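Local structure of putative peptidase (Bacteroides fragilis, 5DYN) at residues R162-I167 with G172-W177; A78-A83 with V184-K189; M10-L15 with V38-A43; L28-C33 with Y42-C47. The protein probably activates the Bacteroides fragilis toxin by proteolysis; it is a cysteine protease of the clostripain (C11) family, represented here by its larger, C-terminal part. All coordinates share one frame; numbering follows the deposited sequence.

Contact 1. Residues R162-I167 with G172-W177; sequences RFIYQI and GDYDSW
Tyr174 is the side chain on which Tyr165 and Ile164 converge, and it shows how one ring can fill the groove between two helical segments that run nearly antiparallel, at 157°. Tyr165 comes in edge-on: its CD1 stands above the centre of the Tyr174 ring, 3.5 Å from Tyr174 CE2, and the two planes are almost perpendicular, a T-shaped pair with centroids 4.9 Å apart. Deeper in the interface the packing is close as well. Ile164 lies across one face of the Trp177 indole, with CG1 3.7 Å from the centroid of the six-membered ring in a CH-pi contact, while CG2 covers the side nearer the five-membered ring. The branch reaches both parts because CG1 sits beside the backbone N of Ile164 (chi1 -59°) and CG2 beside its carbonyl carbon.

The outer side is looser and partly exposed. There the Arg162 chain bends back on itself and lays its guanidinium over the Tyr165 ring, and NH2 gives Tyr174 OH a weak hydrogen bond of 3.0 Å. That hydroxyl has a stronger partner in Asp161. Trp177 NE1, at the buried end, bonds to Thr126 OG1. Helices 160-167 and 172-182 thus form a short hairpin, and Trp177 carries it onto helix 119-127 through Leu122 and Ala125.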
loop_
_atom_site.group_PDB
_atom_site.type_symbol
_atom_site.label_atom_id
_atom_site.label_comp_id
_atom_site.label_asym_id
_atom_site.label_seq_id
_atom_site.Cartn_x
_atom_site.Cartn_y
_atom_site.Cartn_z
ATOM N N ARG B 162 -13.412 7.512 11.165
ATOM C CA ARG B 162 -14.663 8.251 11.039
ATOM C C ARG B 162 -15.870 7.320 11.092
ATOM O O ARG B 162 -16.947 7.714 11.543
ATOM C CB ARG B 162 -14.675 9.066 9.745
ATOM C CG ARG B 162 -13.686 10.222 9.728
ATOM C CD ARG B 162 -14.064 11.300 10.737
ATOM N NE ARG B 162 -13.553 11.018 12.075
ATOM C CZ ARG B 162 -13.842 11.736 13.156
ATOM N NH1 ARG B 162 -14.643 12.789 13.064
ATOM N NH2 ARG B 162 -13.328 11.399 14.330
ATOM N N PHE B 163 -15.685 6.084 10.640
ATOM C CA PHE B 163 -16.747 5.087 10.701
ATOM C C PHE B 163 -17.040 4.667 12.144
ATOM O O PHE B 163 -18.203 4.565 12.543
ATOM C CB PHE B 163 -16.382 3.864 9.857
ATOM C CG PHE B 163 -17.303 2.693 10.055
ATOM C CD1 PHE B 163 -18.631 2.765 9.665
ATOM C CD2 PHE B 163 -16.839 1.519 10.627
ATOM C CE1 PHE B 163 -19.482 1.688 9.848
ATOM C CE2 PHE B 163 -17.687 0.437 10.812
ATOM C CZ PHE B 163 -19.010 0.523 10.423
ATOM N N ILE B 164 -15.989 4.422 12.921
ATOM C CA ILE B 164 -16.159 4.067 14.327
ATOM C C ILE B 164 -16.765 5.251 15.074
ATOM O O ILE B 164 -17.610 5.080 15.953
ATOM C CB ILE B 164 -14.824 3.647 14.992
ATOM C CG1 ILE B 164 -14.213 2.451 14.263
ATOM C CG2 ILE B 164 -15.040 3.279 16.450
ATOM C CD1 ILE B 164 -15.075 1.205 14.308
ATOM N N TYR B 165 -16.340 6.454 14.699
ATOM C CA TYR B 165 -16.879 7.677 15.280
ATOM C C TYR B 165 -18.375 7.810 15.004
ATOM O O TYR B 165 -19.145 8.226 15.871
ATOM C CB TYR B 165 -16.137 8.897 14.731
ATOM C CG TYR B 165 -16.560 10.204 15.361
ATOM C CD1 TYR B 165 -15.924 10.683 16.498
ATOM C CD2 TYR B 165 -17.592 10.962 14.817
ATOM C CE1 TYR B 165 -16.304 11.876 17.077
ATOM C CE2 TYR B 165 -17.978 12.157 15.391
ATOM C CZ TYR B 165 -17.330 12.607 16.520
ATOM O OH TYR B 165 -17.706 13.796 17.097
ATOM N N GLN B 166 -18.773 7.457 13.789
ATOM C CA GLN B 166 -20.166 7.549 13.373
ATOM C C GLN B 166 -21.063 6.628 14.200
ATOM O O GLN B 166 -22.072 7.064 14.758
ATOM C CB GLN B 166 -20.294 7.210 11.887
ATOM C CG GLN B 166 -21.658 7.498 11.280
ATOM C CD GLN B 166 -21.799 8.933 10.815
ATOM O OE1 GLN B 166 -21.427 9.869 11.524
ATOM N NE2 GLN B 166 -22.327 9.114 9.609
ATOM N N ILE B 167 -20.686 5.356 14.281
ATOM C CA ILE B 167 -21.529 4.354 14.924
ATOM C C ILE B 167 -21.529 4.474 16.444
ATOM O O ILE B 167 -22.437 3.977 17.109
ATOM C CB ILE B 167 -21.096 2.928 14.531
ATOM C CG1 ILE B 167 -19.716 2.603 15.104
ATOM C CG2 ILE B 167 -21.098 2.774 13.017
ATOM C CD1 ILE B 167 -19.264 1.193 14.808
ATOM N N GLY B 172 -17.855 7.753 24.696
ATOM C CA GLY B 172 -16.711 7.304 25.467
ATOM C C GLY B 172 -16.067 6.054 24.901
ATOM O O GLY B 172 -14.873 5.823 25.094
ATOM N N ASP B 173 -16.857 5.241 24.203
ATOM C CA ASP B 173 -16.330 4.045 23.559
ATOM C C ASP B 173 -15.432 4.416 22.392
ATOM O O ASP B 173 -14.478 3.704 22.084
ATOM C CB ASP B 173 -17.461 3.140 23.078
ATOM C CG ASP B 173 -18.077 2.343 24.201
ATOM O OD1 ASP B 173 -17.418 2.202 25.252
ATOM O OD2 ASP B 173 -19.215 1.856 24.035
ATOM N N TYR B 174 -15.741 5.533 21.741
ATOM C CA TYR B 174 -14.896 6.019 20.665
ATOM C C TYR B 174 -13.525 6.398 21.206
ATOM O O TYR B 174 -12.503 5.999 20.650
ATOM C CB TYR B 174 -15.527 7.215 19.951
ATOM C CG TYR B 174 -14.575 7.864 18.972
ATOM C CD1 TYR B 174 -14.246 7.236 17.773
ATOM C CD2 TYR B 174 -13.984 9.086 19.254
ATOM C CE1 TYR B 174 -13.364 7.816 16.882
ATOM C CE2 TYR B 174 -13.104 9.675 18.369
ATOM C CZ TYR B 174 -12.796 9.036 17.185
ATOM O OH TYR B 174 -11.916 9.626 16.302
ATOM N N ASP B 175 -13.515 7.166 22.294
ATOM C CA ASP B 175 -12.275 7.628 22.912
ATOM C C ASP B 175 -11.363 6.468 23.280
ATOM O O ASP B 175 -10.152 6.535 23.078
ATOM C CB ASP B 175 -12.577 8.466 24.153
ATOM C CG ASP B 175 -13.413 9.687 23.838
ATOM O OD1 ASP B 175 -13.381 10.142 22.676
ATOM O OD2 ASP B 175 -14.098 10.196 24.750
ATOM N N SER B 176 -11.955 5.407 23.820
ATOM C CA SER B 176 -11.208 4.205 24.166
ATOM C C SER B 176 -10.605 3.591 22.915
ATOM O O SER B 176 -9.415 3.282 22.875
ATOM C CB SER B 176 -12.105 3.191 24.875
ATOM O OG SER B 176 -12.487 3.661 26.156
ATOM N N TRP B 177 -11.439 3.426 21.892
ATOM C CA TRP B 177 -10.993 2.880 20.617
ATOM C C TRP B 177 -9.957 3.793 19.972
ATOM O O TRP B 177 -8.962 3.325 19.418
ATOM C CB TRP B 177 -12.180 2.680 19.672
ATOM C CG TRP B 177 -11.787 2.130 18.338
ATOM C CD1 TRP B 177 -11.730 0.816 17.980
ATOM C CD2 TRP B 177 -11.388 2.879 17.183
ATOM N NE1 TRP B 177 -11.322 0.699 16.674
ATOM C CE2 TRP B 177 -11.105 1.952 16.162
ATOM C CE3 TRP B 177 -11.241 4.245 16.914
ATOM C CZ2 TRP B 177 -10.685 2.344 14.890
ATOM C CZ3 TRP B 177 -10.825 4.633 15.651
ATOM C CH2 TRP B 177 -10.552 3.685 14.656
#

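Contact 2. Residues A78-A83 with V184-K189; sequences AALKIA and VMVYWK
Ala83 and Tyr187 supply the aromatic part of this contact. The methyl CB of Ala83 rests over one face of the Tyr187 ring, 3.9 Å from its centroid and displaced toward the CD1–CE1 side, where CB and Tyr187 CD1 are 3.6 Å apart. This is a CH-pi contact. With CG anti to the Tyr187 backbone N (chi1 -177°), the ring runs roughly along the course of its own strand and turns one face to Ala83.

The aliphatic part belongs to Leu80, one helical turn earlier. Its CB does not point at the strand, but the end of the chain leans over: CD2 touches Tyr187 CB at 3.7 Å and Val186 CG2 at 4.1 Å. One methyl thus spans two consecutive residues, Val186 and Tyr187, at the more exposed margin of the contact, whereas Ala83 is buried.

Backbone geometry explains why two neighbours in sequence both face the helix. Val186 and Tyr187 lie opposite the single residue Val113 and both bond to its backbone, a classic beta bulge, and the chain turns a corner there. Ala83 also touches Val111 and Val113. Helix 78-92 therefore packs over strands 110-115 and 185-196 of the mixed sheet, as a face-covering helix does in the alpha/beta/alpha, caspase-like fold of clan CD peptidases.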
loop_
_atom_site.group_PDB
_atom_site.type_symbol
_atom_site.label_atom_id
_atom_site.label_comp_id
_atom_site.label_asym_id
_atom_site.label_seq_id
_atom_site.Cartn_x
_atom_site.Cartn_y
_atom_site.Cartn_z
ATOM N N ALA B 78 13.187 5.458 7.958
ATOM C CA ALA B 78 13.050 5.384 6.513
ATOM C C ALA B 78 11.584 5.484 6.110
ATOM O O ALA B 78 11.242 6.218 5.185
ATOM C CB ALA B 78 13.665 4.099 5.985
ATOM N N ALA B 79 10.725 4.761 6.825
ATOM C CA ALA B 79 9.300 4.718 6.513
ATOM C C ALA B 79 8.681 6.109 6.531
ATOM O O ALA B 79 7.930 6.475 5.627
ATOM C CB ALA B 79 8.573 3.801 7.483
ATOM N N LEU B 80 9.009 6.888 7.557
ATOM C CA LEU B 80 8.512 8.256 7.658
ATOM C C LEU B 80 9.102 9.131 6.559
ATOM O O LEU B 80 8.407 9.959 5.968
ATOM C CB LEU B 80 8.836 8.849 9.030
ATOM C CG LEU B 80 8.021 8.336 10.216
ATOM C CD1 LEU B 80 8.537 8.941 11.510
ATOM C CD2 LEU B 80 6.545 8.652 10.026
ATOM N N LYS B 81 10.389 8.942 6.290
ATOM C CA LYS B 81 11.073 9.739 5.287
ATOM C C LYS B 81 10.573 9.400 3.883
ATOM O O LYS B 81 10.460 10.285 3.037
ATOM C CB LYS B 81 12.583 9.541 5.395
ATOM C CG LYS B 81 13.188 10.221 6.616
ATOM C CD LYS B 81 14.578 9.699 6.915
ATOM C CE LYS B 81 15.226 10.458 8.061
ATOM N NZ LYS B 81 15.469 11.886 7.708
ATOM N N ILE B 82 10.261 8.128 3.646
ATOM C CA ILE B 82 9.645 7.711 2.387
ATOM C C ILE B 82 8.320 8.437 2.167
ATOM O O ILE B 82 8.073 9.002 1.099
ATOM C CB ILE B 82 9.392 6.189 2.344
ATOM C CG1 ILE B 82 10.713 5.420 2.277
ATOM C CG2 ILE B 82 8.524 5.823 1.146
ATOM C CD1 ILE B 82 10.563 3.934 2.531
ATOM N N ALA B 83 7.474 8.425 3.193
ATOM C CA ALA B 83 6.163 9.058 3.119
ATOM C C ALA B 83 6.263 10.568 2.928
ATOM O O ALA B 83 5.597 11.133 2.059
ATOM C CB ALA B 83 5.359 8.743 4.362
ATOM N N VAL B 184 -1.475 3.529 15.716
ATOM C CA VAL B 184 -1.323 2.839 14.440
ATOM C C VAL B 184 -0.805 3.766 13.347
ATOM O O VAL B 184 0.250 3.515 12.759
ATOM C CB VAL B 184 -2.649 2.208 13.979
ATOM C CG1 VAL B 184 -2.472 1.530 12.624
ATOM C CG2 VAL B 184 -3.146 1.212 15.011
ATOM N N MET B 185 -1.548 4.832 13.068
ATOM C CA MET B 185 -1.138 5.779 12.035
ATOM C C MET B 185 -0.093 6.750 12.572
ATOM O O MET B 185 -0.408 7.669 13.326
ATOM C CB MET B 185 -2.345 6.540 11.489
ATOM C CG MET B 185 -3.399 5.636 10.882
ATOM S SD MET B 185 -2.683 4.455 9.718
ATOM C CE MET B 185 -2.131 5.552 8.412
ATOM N N VAL B 186 1.156 6.533 12.177
ATOM C CA VAL B 186 2.256 7.374 12.624
ATOM C C VAL B 186 2.507 8.521 11.646
ATOM O O VAL B 186 3.213 9.477 11.963
ATOM C CB VAL B 186 3.545 6.555 12.798
ATOM C CG1 VAL B 186 3.361 5.522 13.898
ATOM C CG2 VAL B 186 3.928 5.883 11.489
ATOM N N TYR B 187 1.924 8.419 10.457
ATOM C CA TYR B 187 2.027 9.476 9.459
ATOM C C TYR B 187 0.763 9.532 8.615
ATOM O O TYR B 187 0.252 8.502 8.179
ATOM C CB TYR B 187 3.249 9.263 8.558
ATOM C CG TYR B 187 3.472 10.368 7.541
ATOM C CD1 TYR B 187 2.793 10.373 6.325
ATOM C CD2 TYR B 187 4.369 11.400 7.793
ATOM C CE1 TYR B 187 2.993 11.380 5.396
ATOM C CE2 TYR B 187 4.579 12.411 6.866
ATOM C CZ TYR B 187 3.888 12.394 5.669
ATOM O OH TYR B 187 4.089 13.392 4.743
ATOM N N TRP B 188 0.268 10.742 8.386
ATOM C CA TRP B 188 -0.865 10.953 7.495
ATOM C C TRP B 188 -0.902 12.398 7.029
ATOM O O TRP B 188 -1.216 13.306 7.798
ATOM C CB TRP B 188 -2.180 10.575 8.178
ATOM C CG TRP B 188 -3.410 10.944 7.396
ATOM C CD1 TRP B 188 -4.444 11.728 7.820
ATOM C CD2 TRP B 188 -3.734 10.548 6.055
ATOM N NE1 TRP B 188 -5.391 11.841 6.831
ATOM C CE2 TRP B 188 -4.980 11.127 5.738
ATOM C CE3 TRP B 188 -3.092 9.759 5.093
ATOM C CZ2 TRP B 188 -5.596 10.942 4.502
ATOM C CZ3 TRP B 188 -3.708 9.578 3.866
ATOM C CH2 TRP B 188 -4.949 10.164 3.584
ATOM N N LYS B 189 -0.560 12.602 5.763
ATOM C CA LYS B 189 -0.583 13.927 5.165
ATOM C C LYS B 189 -1.302 13.875 3.828
ATOM O O LYS B 189 -1.173 12.905 3.075
ATOM C CB LYS B 189 0.836 14.471 4.988
ATOM C CG LYS B 189 1.543 14.789 6.290
ATOM C CD LYS B 189 1.019 16.077 6.894
ATOM C CE LYS B 189 1.369 17.270 6.019
ATOM N NZ LYS B 189 0.976 18.561 6.648
#

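Contact 3. Residues M10-L15 with V38-A43; sequences MDIADL and VEVAYA
Ile12 meets Ala43 and Val40 with its two branches, and these apolar contacts make up the whole of the meeting between segments 10-15 and 38-43; only 126 Å² is buried. Followed outward, the side chain of Ile12 starts from a CB that points at the opposite helix, but Ile12 CB stays 5.0 Å from Ala43 CB and serves as the fork rather than as a contact point. One branch is the methyl CG2, anti to the Ile12 backbone N. It is held against the methyl of Ala43, CG2 to CB 3.7 Å, the closest approach of the contact. The other branch begins at CG1, beside the backbone N (chi1 -61°), and both CG1 and the terminal CD1 of Ile12 stand 4.4 Å from Val40 CG2, a loose touch. The isoleucine therefore straddles two residues one turn apart on helix 38-43, tight toward Ala43 and slack toward Val40.

Ile12 and Val40 have further company: Met35 touches both, and so does Gly121 of the second chain of the assembly. Ile12 is the first residue of helix 12-18, so the contact joins the beginning of that helix to the flank of helix 38-43, which is the connecting helix of the beta-alpha-beta unit between strands 25-31 and 50-53. Two helices in contact on one face of a central sheet are consistent with the layered alpha/beta/alpha fold of the caspase-like clan CD, to which clostripain belongs.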
loop_
_atom_site.group_PDB
_atom_site.type_symbol
_atom_site.label_atom_id
_atom_site.label_comp_id
_atom_site.label_asym_id
_atom_site.label_seq_id
_atom_site.Cartn_x
_atom_site.Cartn_y
_atom_site.Cartn_z
ATOM N N MET B 10 -2.912 -10.796 -7.646
ATOM C CA MET B 10 -2.498 -11.520 -6.453
ATOM C C MET B 10 -3.382 -11.201 -5.255
ATOM O O MET B 10 -3.454 -10.056 -4.806
ATOM C CB MET B 10 -1.034 -11.216 -6.117
ATOM C CG MET B 10 -0.488 -12.030 -4.945
ATOM S SD MET B 10 1.300 -11.892 -4.743
ATOM C CE MET B 10 1.506 -10.128 -4.956
ATOM N N ASP B 11 -4.063 -12.222 -4.747
ATOM C CA ASP B 11 -4.849 -12.062 -3.535
ATOM C C ASP B 11 -3.913 -11.762 -2.368
ATOM O O ASP B 11 -2.756 -12.179 -2.361
ATOM C CB ASP B 11 -5.694 -13.307 -3.263
ATOM C CG ASP B 11 -6.909 -13.398 -4.176
ATOM O OD1 ASP B 11 -7.520 -12.347 -4.462
ATOM O OD2 ASP B 11 -7.253 -14.518 -4.611
ATOM N N ILE B 12 -4.414 -11.011 -1.394
ATOM C CA ILE B 12 -3.601 -10.611 -0.251
ATOM C C ILE B 12 -3.083 -11.822 0.525
ATOM O O ILE B 12 -1.953 -11.812 1.014
ATOM C CB ILE B 12 -4.391 -9.683 0.694
ATOM C CG1 ILE B 12 -4.796 -8.413 -0.048
ATOM C CG2 ILE B 12 -3.562 -9.316 1.911
ATOM C CD1 ILE B 12 -3.627 -7.697 -0.684
ATOM N N ALA B 13 -3.900 -12.870 0.616
ATOM C CA ALA B 13 -3.496 -14.099 1.295
ATOM C C ALA B 13 -2.284 -14.721 0.609
ATOM O O ALA B 13 -1.335 -15.145 1.269
ATOM C CB ALA B 13 -4.650 -15.092 1.340
ATOM N N ASP B 14 -2.326 -14.766 -0.719
ATOM C CA ASP B 14 -1.207 -15.268 -1.509
ATOM C C ASP B 14 0.025 -14.376 -1.369
ATOM O O ASP B 14 1.152 -14.875 -1.325
ATOM C CB ASP B 14 -1.603 -15.382 -2.980
ATOM C CG ASP B 14 -2.762 -16.327 -3.195
ATOM O OD1 ASP B 14 -2.910 -17.269 -2.391
ATOM O OD2 ASP B 14 -3.527 -16.126 -4.161
ATOM N N LEU B 15 -0.191 -13.064 -1.304
ATOM C CA LEU B 15 0.907 -12.122 -1.102
ATOM C C LEU B 15 1.588 -12.378 0.239
ATOM O O LEU B 15 2.816 -12.427 0.320
ATOM C CB LEU B 15 0.409 -10.676 -1.175
ATOM C CG LEU B 15 1.388 -9.573 -0.759
ATOM C CD1 LEU B 15 2.691 -9.648 -1.549
ATOM C CD2 LEU B 15 0.749 -8.200 -0.922
ATOM N N VAL B 38 -6.907 -1.298 6.571
ATOM C CA VAL B 38 -6.719 -2.008 7.829
ATOM C C VAL B 38 -6.627 -3.518 7.584
ATOM O O VAL B 38 -5.898 -4.224 8.277
ATOM C CB VAL B 38 -7.859 -1.686 8.836
ATOM C CG1 VAL B 38 -9.221 -2.089 8.280
ATOM C CG2 VAL B 38 -7.601 -2.347 10.181
ATOM N N GLU B 39 -7.336 -4.000 6.568
ATOM C CA GLU B 39 -7.360 -5.422 6.253
ATOM C C GLU B 39 -6.045 -5.885 5.636
ATOM O O GLU B 39 -5.625 -7.026 5.826
ATOM C CB GLU B 39 -8.519 -5.740 5.312
ATOM C CG GLU B 39 -9.889 -5.389 5.878
ATOM C CD GLU B 39 -10.323 -3.965 5.550
ATOM O OE1 GLU B 39 -9.484 -3.164 5.078
ATOM O OE2 GLU B 39 -11.509 -3.646 5.768
ATOM N N VAL B 40 -5.401 -4.999 4.887
ATOM C CA VAL B 40 -4.102 -5.312 4.307
ATOM C C VAL B 40 -3.020 -5.182 5.371
ATOM O O VAL B 40 -2.125 -6.024 5.470
ATOM C CB VAL B 40 -3.783 -4.394 3.115
ATOM C CG1 VAL B 40 -2.412 -4.722 2.538
ATOM C CG2 VAL B 40 -4.865 -4.527 2.051
ATOM N N ALA B 41 -3.120 -4.126 6.172
ATOM C CA ALA B 41 -2.200 -3.908 7.280
ATOM C C ALA B 41 -2.206 -5.092 8.238
ATOM O O ALA B 41 -1.149 -5.571 8.649
ATOM C CB ALA B 41 -2.553 -2.629 8.020
ATOM N N TYR B 42 -3.394 -5.572 8.589
ATOM C CA TYR B 42 -3.491 -6.688 9.521
ATOM C C TYR B 42 -2.976 -7.974 8.887
ATOM O O TYR B 42 -2.262 -8.739 9.528
ATOM C CB TYR B 42 -4.929 -6.890 10.010
ATOM C CG TYR B 42 -5.032 -7.951 11.086
ATOM C CD1 TYR B 42 -4.831 -7.634 12.423
ATOM C CD2 TYR B 42 -5.307 -9.275 10.763
ATOM C CE1 TYR B 42 -4.911 -8.603 13.410
ATOM C CE2 TYR B 42 -5.386 -10.249 11.741
ATOM C CZ TYR B 42 -5.186 -9.909 13.062
ATOM O OH TYR B 42 -5.266 -10.879 14.038
ATOM N N ALA B 43 -3.343 -8.215 7.634
ATOM C CA ALA B 43 -2.934 -9.439 6.954
ATOM C C ALA B 43 -1.414 -9.529 6.808
ATOM O O ALA B 43 -0.856 -10.625 6.758
ATOM C CB ALA B 43 -3.601 -9.536 5.590
#

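Contact 4. Residues L28-C33 with Y42-C47; sequences LFFDAC and YALRDC
Leu28, Phe30 and Leu44 all have CG beside the backbone N, and from there Leu44 extends (chi2 -176°) so that its CD1 reaches in between the other two. That methyl is 3.9 Å from Leu28 CD2 and equally 3.9 Å from Phe30 CZ; it meets the phenyl ring obliquely. Leu28 uses both methyls: CD2 lies between Leu44 and Cys47, 4.1 Å from Cys47 CB, while CD1 rests 3.9 Å from Cys47 O. In the fold, these residues join the first strand of a beta-alpha-beta unit to the end of its helix and the loop that follows, on the way to strand 50-53. Strand 25-31 is also laid in parallel against a strand of the second chain, whose Phe115 stacks on Phe30, so the sheet continues across that interface.

Past the helix end, Arg45 ties the loop back to Tyr42. Arg45 NH1 donates to Tyr42 O at 2.8 Å from above the carbonyl plane, and Arg45 N approaches the same oxygen from the opposite face. The guanidinium lies over the Tyr42 ring in a cation-pi contact, and its NE forms a salt bridge with Glu120.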
loop_
_atom_site.group_PDB
_atom_site.type_symbol
_atom_site.label_atom_id
_atom_site.label_comp_id
_atom_site.label_asym_id
_atom_site.label_seq_id
_atom_site.Cartn_x
_atom_site.Cartn_y
_atom_site.Cartn_z
ATOM N N LEU B 28 6.946 -1.903 4.303
ATOM C CA LEU B 28 6.310 -2.432 3.104
ATOM C C LEU B 28 5.681 -1.274 2.339
ATOM O O LEU B 28 4.563 -0.856 2.634
ATOM C CB LEU B 28 5.257 -3.490 3.445
ATOM C CG LEU B 28 5.751 -4.910 3.737
ATOM C CD1 LEU B 28 6.399 -4.997 5.108
ATOM C CD2 LEU B 28 4.611 -5.912 3.615
ATOM N N PHE B 29 6.417 -0.748 1.367
ATOM C CA PHE B 29 5.954 0.404 0.605
ATOM C C PHE B 29 5.149 -0.046 -0.612
ATOM O O PHE B 29 5.696 -0.614 -1.558
ATOM C CB PHE B 29 7.143 1.272 0.174
ATOM C CG PHE B 29 6.763 2.464 -0.665
ATOM C CD1 PHE B 29 5.535 3.090 -0.503
ATOM C CD2 PHE B 29 7.634 2.952 -1.626
ATOM C CE1 PHE B 29 5.187 4.177 -1.281
ATOM C CE2 PHE B 29 7.292 4.039 -2.405
ATOM C CZ PHE B 29 6.066 4.653 -2.231
ATOM N N PHE B 30 3.845 0.213 -0.574
ATOM C CA PHE B 30 2.969 -0.074 -1.704
ATOM C C PHE B 30 2.745 1.166 -2.560
ATOM O O PHE B 30 1.840 1.959 -2.296
ATOM C CB PHE B 30 1.621 -0.616 -1.225
ATOM C CG PHE B 30 1.642 -2.075 -0.875
ATOM C CD1 PHE B 30 2.104 -2.499 0.357
ATOM C CD2 PHE B 30 1.192 -3.022 -1.779
ATOM C CE1 PHE B 30 2.123 -3.840 0.682
ATOM C CE2 PHE B 30 1.210 -4.367 -1.461
ATOM C CZ PHE B 30 1.676 -4.775 -0.228
ATOM N N ASP B 31 3.575 1.334 -3.582
ATOM C CA ASP B 31 3.342 2.364 -4.583
ATOM C C ASP B 31 2.217 1.890 -5.495
ATOM O O ASP B 31 2.437 1.595 -6.670
ATOM C CB ASP B 31 4.611 2.649 -5.389
ATOM C CG ASP B 31 4.631 4.050 -5.969
ATOM O OD1 ASP B 31 3.585 4.735 -5.909
ATOM O OD2 ASP B 31 5.688 4.462 -6.496
ATOM N N ALA B 32 1.015 1.802 -4.931
ATOM C CA ALA B 32 -0.137 1.237 -5.619
ATOM C C ALA B 32 -1.426 1.732 -4.970
ATOM O O ALA B 32 -1.416 2.194 -3.830
ATOM C CB ALA B 32 -0.077 -0.282 -5.599
ATOM N N CYS B 33 -2.533 1.626 -5.697
ATOM C CA CYS B 33 -3.809 2.173 -5.245
ATOM C C CYS B 33 -4.413 1.429 -4.060
ATOM O O CYS B 33 -4.300 0.211 -3.960
ATOM C CB CYS B 33 -4.818 2.172 -6.396
ATOM S SG CYS B 33 -4.734 3.622 -7.465
ATOM N N TYR B 42 -3.394 -5.572 8.589
ATOM C CA TYR B 42 -3.491 -6.688 9.521
ATOM C C TYR B 42 -2.976 -7.974 8.887
ATOM O O TYR B 42 -2.262 -8.739 9.528
ATOM C CB TYR B 42 -4.929 -6.890 10.010
ATOM C CG TYR B 42 -5.032 -7.951 11.086
ATOM C CD1 TYR B 42 -4.831 -7.634 12.423
ATOM C CD2 TYR B 42 -5.307 -9.275 10.763
ATOM C CE1 TYR B 42 -4.911 -8.603 13.410
ATOM C CE2 TYR B 42 -5.386 -10.249 11.741
ATOM C CZ TYR B 42 -5.186 -9.909 13.062
ATOM O OH TYR B 42 -5.266 -10.879 14.038
ATOM N N ALA B 43 -3.343 -8.215 7.634
ATOM C CA ALA B 43 -2.934 -9.439 6.954
ATOM C C ALA B 43 -1.414 -9.529 6.808
ATOM O O ALA B 43 -0.856 -10.625 6.758
ATOM C CB ALA B 43 -3.601 -9.536 5.590
ATOM N N LEU B 44 -0.747 -8.378 6.751
ATOM C CA LEU B 44 0.697 -8.347 6.537
ATOM C C LEU B 44 1.459 -7.847 7.760
ATOM O O LEU B 44 2.618 -7.447 7.647
ATOM C CB LEU B 44 1.040 -7.467 5.330
ATOM C CG LEU B 44 0.439 -7.857 3.976
ATOM C CD1 LEU B 44 0.946 -6.938 2.874
ATOM C CD2 LEU B 44 0.739 -9.310 3.648
ATOM N N ARG B 45 0.815 -7.875 8.924
ATOM C CA ARG B 45 1.412 -7.328 10.140
ATOM C C ARG B 45 2.680 -8.080 10.551
ATOM O O ARG B 45 3.546 -7.528 11.231
ATOM C CB ARG B 45 0.397 -7.345 11.289
ATOM C CG ARG B 45 0.076 -8.736 11.810
ATOM C CD ARG B 45 -1.195 -8.748 12.638
ATOM N NE ARG B 45 -1.476 -10.070 13.189
ATOM C CZ ARG B 45 -1.990 -11.078 12.492
ATOM N NH1 ARG B 45 -2.280 -10.922 11.208
ATOM N NH2 ARG B 45 -2.214 -12.245 13.078
ATOM N N ASP B 46 2.788 -9.334 10.124
ATOM C CA ASP B 46 3.910 -10.185 10.503
ATOM C C ASP B 46 5.037 -10.152 9.475
ATOM O O ASP B 46 6.037 -10.853 9.623
ATOM C CB ASP B 46 3.436 -11.627 10.701
ATOM C CG ASP B 46 2.752 -12.190 9.468
ATOM O OD1 ASP B 46 1.996 -11.445 8.808
ATOM O OD2 ASP B 46 2.967 -13.381 9.157
ATOM N N CYS B 47 4.873 -9.334 8.439
ATOM C CA CYS B 47 5.851 -9.269 7.355
ATOM C C CYS B 47 6.812 -8.105 7.511
ATOM O O CYS B 47 7.894 -8.099 6.926
ATOM C CB CYS B 47 5.145 -9.165 6.007
ATOM S SG CYS B 47 4.224 -10.637 5.572
#

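From the N terminus, contact 3 comes first, its loop running from 10-15 to 38-43. Contact 4 opens within that loop, at 28-33, and closes at 42-47, so the two cross, sharing Tyr42 and Ala43; Leu15 also packs on Phe30 and Leu44. Further on, contact 2 closes a loop of 100 residues between helix 78-92 and strand 185-196, and contact 1, a local helical hairpin, lies wholly within it. Contacts 2 and 4 meet where Ile82 touches Phe29, which puts helix 78-92 on the face of strand 25-31 turned away from Leu28 and Phe30. Contact 1 stands apart, its centre about 23 Å from that of contact 2, although helix 172-182 leads directly into strand 185-196.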